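Local coordinates for protein FI20010p1 (Drosophila melanogaster, PDB 7CFB) that probably acts as a tudor-domain scaffold, Krimper, in assembling the piRNA amplification complex that serves gene silencing in the fly, at residues Asn115-Ser118 / Gly122-Ala125; Asp124-Leu127 / Glu132-His135; Asp230-Lys233 / Phe238-Lys241. All blocks are in the same frame, centred on the assembly; numbering follows the deposited sequence.

In the fold
Interactions 1 and 2 are successive beta hairpins of one antiparallel sheet in the first tudor domain of Krimper. They share strand 123-127, and with it Asp124 and Ala125, and their centres lie 8 Å apart. The strand pairs with 108-117 in interaction 1 and with strand 132-136, at one border of the sheet, in interaction 2. Interaction 3 brackets the short helix 233-236 near the C-terminus. Its centre is 13 Å from that of interaction 2, and the two touch: Glu132 OE1 and Lys233 NZ form a salt bridge of 3.2 Å, and Leu127 packs on Phe238. Interactions 1 and 3 do not touch; their nearest atoms are about 8 Å apart.

Interaction 1 of 3, residues Asn115-Ser118 / Gly122-Ala125; sequences NSSS and GYDA
Strands 115-117 and 123-125 run antiparallel at 167°, forming the end of a beta hairpin, and a classic beta bulge sets Asn115 and Ser116 together against Asp124. Asp124 O accepts from Asn115 N at 2.9 Å and more weakly from Ser116 N. Asp124 N returns a bond to Ser116 O. Nearer the turn, Ser118 N donates to Gly122 O at 2.8 Å.

The side chains of Asn115 and Asp124 carry the polar contact. Asn115 CG sits between the backbone N and the carbonyl carbon (chi1 60°), which turns ND2 toward the carboxylate of Asp124. ND2 gives a nearly straight bond, 3.0 Å and 171°, to Asp124 OD2. The bond leaves in the amide plane but meets the carboxylate from above its plane. Asn115, Arg30 (through a salt bridge) and a water all bind OD2. Ser116 OG lies 3.4 Å from Asp124 CB.

On the Tyr123 ring, Ser116 O lies at the edge, near the ring plane. At the backbone angles of Gly122, a CB would collide with the carbonyl oxygen just before it. One water links Ser116 OG to Asp124 OD2; another donates to Gly122 O at 2.7 Å and bonds to Ser117 OG.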
loop_
_atom_site.group_PDB
_atom_site.type_symbol
_atom_site.label_atom_id
_atom_site.label_comp_id
_atom_site.label_asym_id
_atom_site.label_seq_id
_atom_site.Cartn_x
_atom_site.Cartn_y
_atom_site.Cartn_z
ATOM N N ASN A 115 5.522 -11.446 -1.899
ATOM C CA ASN A 115 6.933 -11.332 -2.324
ATOM C C ASN A 115 7.734 -12.594 -1.992
ATOM O O ASN A 115 8.631 -12.874 -2.710
ATOM C CB ASN A 115 7.549 -9.994 -1.917
ATOM C CG ASN A 115 7.547 -9.742 -0.432
ATOM O OD1 ASN A 115 6.621 -9.181 0.110
ATOM N ND2 ASN A 115 8.604 -10.145 0.228
ATOM N N SER A 116 7.386 -13.320 -0.943
ATOM C CA SER A 116 8.168 -14.521 -0.570
ATOM C C SER A 116 7.369 -15.459 0.329
ATOM O O SER A 116 6.411 -15.036 0.918
ATOM C CB SER A 116 9.468 -14.151 0.096
ATOM O OG SER A 116 9.272 -13.688 1.404
ATOM N N SER A 117 7.848 -16.689 0.408
ATOM C CA SER A 117 7.333 -17.754 1.293
ATOM C C SER A 117 7.993 -17.604 2.661
ATOM O O SER A 117 9.167 -17.331 2.714
ATOM C CB SER A 117 7.637 -19.084 0.704
ATOM O OG SER A 117 6.984 -20.102 1.411
ATOM N N SER A 118 7.230 -17.774 3.724
ATOM C CA SER A 118 7.765 -17.669 5.090
ATOM C C SER A 118 8.119 -19.076 5.583
ATOM O O SER A 118 7.317 -19.970 5.424
ATOM C CB SER A 118 6.782 -17.010 5.976
ATOM O OG SER A 118 6.698 -15.639 5.716
ATOM N N GLY A 122 3.100 -19.413 6.037
ATOM C CA GLY A 122 2.611 -18.150 5.530
ATOM C C GLY A 122 3.575 -17.525 4.536
ATOM O O GLY A 122 4.449 -18.184 3.960
ATOM N N TYR A 123 3.408 -16.218 4.341
ATOM C CA TYR A 123 4.127 -15.498 3.301
ATOM C C TYR A 123 4.429 -14.084 3.770
ATOM O O TYR A 123 3.797 -13.563 4.692
ATOM C CB TYR A 123 3.325 -15.446 1.992
ATOM C CG TYR A 123 2.760 -16.779 1.560
ATOM C CD1 TYR A 123 1.528 -17.220 2.031
ATOM C CD2 TYR A 123 3.461 -17.600 0.688
ATOM C CE1 TYR A 123 1.014 -18.442 1.647
ATOM C CE2 TYR A 123 2.953 -18.823 0.295
ATOM C CZ TYR A 123 1.728 -19.238 0.777
ATOM O OH TYR A 123 1.218 -20.455 0.389
ATOM N N ASP A 124 5.408 -13.468 3.117
ATOM C CA ASP A 124 5.662 -12.040 3.242
ATOM C C ASP A 124 4.940 -11.331 2.106
ATOM O O ASP A 124 5.080 -11.720 0.940
ATOM C CB ASP A 124 7.163 -11.745 3.198
ATOM C CG ASP A 124 7.495 -10.345 3.674
ATOM O OD1 ASP A 124 6.747 -9.807 4.516
ATOM O OD2 ASP A 124 8.512 -9.787 3.208
ATOM N N ALA A 125 4.167 -10.322 2.456
ATOM C CA ALA A 125 3.333 -9.628 1.466
ATOM C C ALA A 125 3.516 -8.121 1.559
ATOM O O ALA A 125 3.847 -7.636 2.605
ATOM C CB ALA A 125 1.900 -10.010 1.683
HETATM O O HOH W 1 10.630 -11.367 2.077
HETATM O O HOH W 2 4.669 -20.749 3.016
#

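Interaction 2 of 3, residues Asp124-Leu127 / Glu132-His135; sequences DAYL and EHIH
Backbone bonds join Ala125 to Ile134 and Leu127 to Glu132 across two antiparallel strands. Ala125 N donates to Ile134 O, and Ile134 N gives a bond back to Ala125 O at 2.9 Å. Leu127 N reaches Glu132 O at 2.8 Å. Between these hydrogen-bonded pairs, His133 CA makes a CA-H...O contact with Ala125 O.

The aromatic contact is an offset stack of Tyr126 and His133, with centroids 4.5 Å apart and planes at 24°. Tyr126 CD1 sits over one face of the imidazole, toward its rim, and is 3.3 Å from His133 CE1. The tyrosine CG is anti to the backbone N (chi1 -179°), while the histidine CG lies beside its own N (chi1 -60°), and this brings the rings together. Arg30 touches His133, and Tyr34 touches Tyr126, so helix 30-36 packs on the sheet face of Asp124, Tyr126, His133 and His135.

Apolar contacts gather on the face of Ala125, Leu127, Glu132 and Ile134. Ile134 CD1 meets Ala125 CB at 4.0 Å, and Ile134 CG1 meets Leu127 CD2, the two side chains crossing at about a right angle. Glu132 OE1 comes to 3.8 Å of Leu127 CD1, but its charge partner is Lys233.

Water 3 joins His135 ND1 to Asp124 OD1, the latter bond weak; Asp124 OD2 is salt-bridged to Arg30. The arrangement is an antiparallel beta hairpin whose second strand, 132-136, borders the tudor-domain sheet.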
loop_
_atom_site.group_PDB
_atom_site.type_symbol
_atom_site.label_atom_id
_atom_site.label_comp_id
_atom_site.label_asym_id
_atom_site.label_seq_id
_atom_site.Cartn_x
_atom_site.Cartn_y
_atom_site.Cartn_z
ATOM N N ASP A 124 5.408 -13.468 3.117
ATOM C CA ASP A 124 5.662 -12.040 3.242
ATOM C C ASP A 124 4.940 -11.331 2.106
ATOM O O ASP A 124 5.080 -11.720 0.940
ATOM C CB ASP A 124 7.163 -11.745 3.198
ATOM C CG ASP A 124 7.495 -10.345 3.674
ATOM O OD1 ASP A 124 6.747 -9.807 4.516
ATOM O OD2 ASP A 124 8.512 -9.787 3.208
ATOM N N ALA A 125 4.167 -10.322 2.456
ATOM C CA ALA A 125 3.333 -9.628 1.466
ATOM C C ALA A 125 3.516 -8.121 1.559
ATOM O O ALA A 125 3.847 -7.636 2.605
ATOM C CB ALA A 125 1.900 -10.010 1.683
ATOM N N TYR A 126 3.269 -7.438 0.459
ATOM C CA TYR A 126 3.403 -5.973 0.401
ATOM C C TYR A 126 2.087 -5.321 -0.024
ATOM O O TYR A 126 1.539 -5.662 -1.011
ATOM C CB TYR A 126 4.551 -5.619 -0.537
ATOM C CG TYR A 126 4.839 -4.154 -0.693
ATOM C CD1 TYR A 126 5.036 -3.356 0.407
ATOM C CD2 TYR A 126 4.911 -3.567 -1.933
ATOM C CE1 TYR A 126 5.322 -2.018 0.291
ATOM C CE2 TYR A 126 5.168 -2.221 -2.069
ATOM C CZ TYR A 126 5.381 -1.442 -0.954
ATOM O OH TYR A 126 5.648 -0.126 -1.043
ATOM N N LEU A 127 1.654 -4.352 0.750
ATOM C CA LEU A 127 0.446 -3.571 0.423
ATOM C C LEU A 127 0.944 -2.403 -0.421
ATOM O O LEU A 127 1.356 -1.418 0.119
ATOM C CB LEU A 127 -0.225 -3.144 1.727
ATOM C CG LEU A 127 -0.601 -4.275 2.673
ATOM C CD1 LEU A 127 -1.577 -3.807 3.705
ATOM C CD2 LEU A 127 -1.192 -5.432 1.921
ATOM N N GLU A 132 3.156 -0.814 3.064
ATOM C CA GLU A 132 3.341 -1.612 4.302
ATOM C C GLU A 132 3.661 -3.069 3.982
ATOM O O GLU A 132 3.034 -3.634 3.064
ATOM C CB GLU A 132 2.044 -1.643 5.100
ATOM C CG GLU A 132 1.701 -0.323 5.741
ATOM C CD GLU A 132 0.397 -0.439 6.496
ATOM O OE1 GLU A 132 -0.233 -1.514 6.428
ATOM O OE2 GLU A 132 0.007 0.546 7.152
ATOM N N HIS A 133 4.606 -3.639 4.729
ATOM C CA HIS A 133 4.926 -5.073 4.574
ATOM C C HIS A 133 4.196 -5.783 5.699
ATOM O O HIS A 133 4.216 -5.280 6.779
ATOM C CB HIS A 133 6.425 -5.330 4.575
ATOM C CG HIS A 133 7.137 -4.621 3.485
ATOM N ND1 HIS A 133 7.369 -5.184 2.285
ATOM C CD2 HIS A 133 7.644 -3.382 3.421
ATOM C CE1 HIS A 133 7.992 -4.345 1.522
ATOM N NE2 HIS A 133 8.158 -3.235 2.182
ATOM N N ILE A 134 3.459 -6.830 5.388
ATOM C CA ILE A 134 2.685 -7.573 6.410
ATOM C C ILE A 134 2.867 -9.069 6.199
ATOM O O ILE A 134 3.210 -9.466 5.118
ATOM C CB ILE A 134 1.203 -7.199 6.332
ATOM C CG1 ILE A 134 0.641 -7.463 4.942
ATOM C CG2 ILE A 134 0.975 -5.767 6.763
ATOM C CD1 ILE A 134 -0.187 -8.686 4.891
ATOM N N HIS A 135 2.659 -9.836 7.247
ATOM C CA HIS A 135 2.716 -11.303 7.140
ATOM C C HIS A 135 1.356 -11.793 6.641
ATOM O O HIS A 135 0.358 -11.317 7.118
ATOM C CB HIS A 135 3.116 -11.923 8.468
ATOM C CG HIS A 135 3.228 -13.393 8.358
ATOM N ND1 HIS A 135 4.233 -13.990 7.681
ATOM C CD2 HIS A 135 2.443 -14.378 8.797
ATOM C CE1 HIS A 135 4.075 -15.276 7.725
ATOM N NE2 HIS A 135 3.003 -15.529 8.397
HETATM O O HOH W 3 6.455 -12.032 7.000
#

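Interaction 3 of 3, residues Asp230-Lys233 / Phe238-Lys241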
loop_
_atom_site.group_PDB
_atom_site.type_symbol
_atom_site.label_atom_id
_atom_site.label_comp_id
_atom_site.label_asym_id
_atom_site.label_seq_id
_atom_site.Cartn_x
_atom_site.Cartn_y
_atom_site.Cartn_z
ATOM N N ASP A 230 -6.400 -0.202 13.409
ATOM C CA ASP A 230 -6.979 -1.388 14.090
ATOM C C ASP A 230 -5.999 -1.930 15.131
ATOM O O ASP A 230 -4.882 -2.228 14.760
ATOM C CB ASP A 230 -7.403 -2.466 13.109
ATOM C CG ASP A 230 -8.088 -3.612 13.812
ATOM O OD1 ASP A 230 -7.456 -4.263 14.577
ATOM O OD2 ASP A 230 -9.244 -3.818 13.563
ATOM N N PRO A 231 -6.431 -2.164 16.376
ATOM C CA PRO A 231 -5.551 -2.584 17.454
ATOM C C PRO A 231 -4.874 -3.935 17.247
ATOM O O PRO A 231 -3.944 -4.212 17.902
ATOM C CB PRO A 231 -6.443 -2.662 18.684
ATOM C CG PRO A 231 -7.832 -2.704 18.142
ATOM C CD PRO A 231 -7.799 -1.998 16.808
ATOM N N LEU A 232 -5.415 -4.761 16.386
ATOM C CA LEU A 232 -4.767 -6.075 16.229
ATOM C C LEU A 232 -4.046 -6.256 14.897
ATOM O O LEU A 232 -3.520 -7.304 14.710
ATOM C CB LEU A 232 -5.826 -7.132 16.468
ATOM C CG LEU A 232 -6.029 -7.349 17.953
ATOM C CD1 LEU A 232 -7.306 -6.701 18.415
ATOM C CD2 LEU A 232 -5.970 -8.812 18.278
ATOM N N LYS A 233 -3.950 -5.207 14.092
ATOM C CA LYS A 233 -3.367 -5.303 12.736
ATOM C C LYS A 233 -1.909 -5.756 12.780
ATOM O O LYS A 233 -1.592 -6.644 12.040
ATOM C CB LYS A 233 -3.498 -3.968 12.014
ATOM C CG LYS A 233 -2.881 -3.935 10.628
ATOM C CD LYS A 233 -2.802 -2.524 10.117
ATOM C CE LYS A 233 -1.922 -2.381 8.905
ATOM N NZ LYS A 233 -2.192 -3.482 7.966
ATOM N N PHE A 238 -4.401 -9.137 8.412
ATOM C CA PHE A 238 -5.818 -8.936 8.031
ATOM C C PHE A 238 -6.598 -10.181 8.424
ATOM O O PHE A 238 -6.138 -11.235 8.214
ATOM C CB PHE A 238 -5.973 -8.603 6.552
ATOM C CG PHE A 238 -5.588 -7.210 6.146
ATOM C CD1 PHE A 238 -5.731 -6.144 7.005
ATOM C CD2 PHE A 238 -5.075 -6.971 4.898
ATOM C CE1 PHE A 238 -5.378 -4.868 6.616
ATOM C CE2 PHE A 238 -4.719 -5.699 4.511
ATOM C CZ PHE A 238 -4.879 -4.650 5.367
ATOM N N ARG A 239 -7.769 -10.003 8.988
ATOM C CA ARG A 239 -8.531 -11.171 9.457
ATOM C C ARG A 239 -9.472 -11.677 8.387
ATOM O O ARG A 239 -10.094 -10.898 7.731
ATOM C CB ARG A 239 -9.212 -10.884 10.783
ATOM C CG ARG A 239 -8.264 -11.117 11.941
ATOM C CD ARG A 239 -7.881 -9.780 12.506
ATOM N NE ARG A 239 -8.790 -9.425 13.560
ATOM C CZ ARG A 239 -8.891 -8.224 14.057
ATOM N NH1 ARG A 239 -8.141 -7.259 13.575
ATOM N NH2 ARG A 239 -9.727 -7.989 15.042
ATOM N N PRO A 240 -9.636 -12.990 8.265
ATOM C CA PRO A 240 -10.480 -13.570 7.251
ATOM C C PRO A 240 -11.984 -13.419 7.458
ATOM O O PRO A 240 -12.404 -12.952 8.480
ATOM C CB PRO A 240 -10.210 -15.065 7.366
ATOM C CG PRO A 240 -8.954 -15.152 8.145
ATOM C CD PRO A 240 -9.023 -13.985 9.095
ATOM N N LYS A 241 -12.763 -13.830 6.453
ATOM C CA LYS A 241 -14.247 -13.744 6.516
ATOM C C LYS A 241 -14.663 -12.272 6.626
ATOM O O LYS A 241 -15.272 -11.779 5.655
ATOM C CB LYS A 241 -14.780 -14.555 7.702
ATOM C CG LYS A 241 -14.774 -13.830 9.041
ATOM C CD LYS A 241 -15.195 -14.710 10.200
ATOM C CE LYS A 241 -14.989 -14.053 11.548
ATOM N NZ LYS A 241 -15.724 -12.769 11.650
HETATM O O HOH W 4 -10.178 -5.307 15.817
#
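Asp230 CG lies anti to its backbone N (chi1 -175°), which extends the carboxylate toward Arg239, and the Arg239 chain bends at chi2 (108°) and chi3 to meet it from the opposite direction. Arg239 NH1 then forms a salt bridge with Asp230 OD1 at 3.2 Å. The donor stays close to the guanidinium plane but reaches the carboxylate from above, the two planes being 80° apart. Water 4 spans the other ends: it donates to Asp230 OD2 at 2.9 Å and accepts from Arg239 NH2 at 2.8 Å.

OD1 has a second task. It accepts from Leu232 N at 2.8 Å, nearly along its own C-O bond, which makes an Asx turn. A type I turn runs from Asp230 to Lys233, with Lys233 N bonded to Asp230 O. Leu232 is the N-cap residue of helix 233-236.

Leu232 CB lies over one face of the guanidinium, 3.7 Å from Arg239 NH1. Farther down, the Lys233 side chain runs beside Phe238 and points the same way, with NZ 3.7 Å from CE1. The Lys233 ammonium is paired with Glu132.

With an alanine in place of Asp230, Arg239 NH1 and Leu232 N would probably lose their shared acceptor and the guanidinium would be freer to turn.

One carboxylate oxygen thus both shapes the turn into the helix and ties it to the chain beyond. Because the contact lies at the surface, solvent probably weakens its charge attraction.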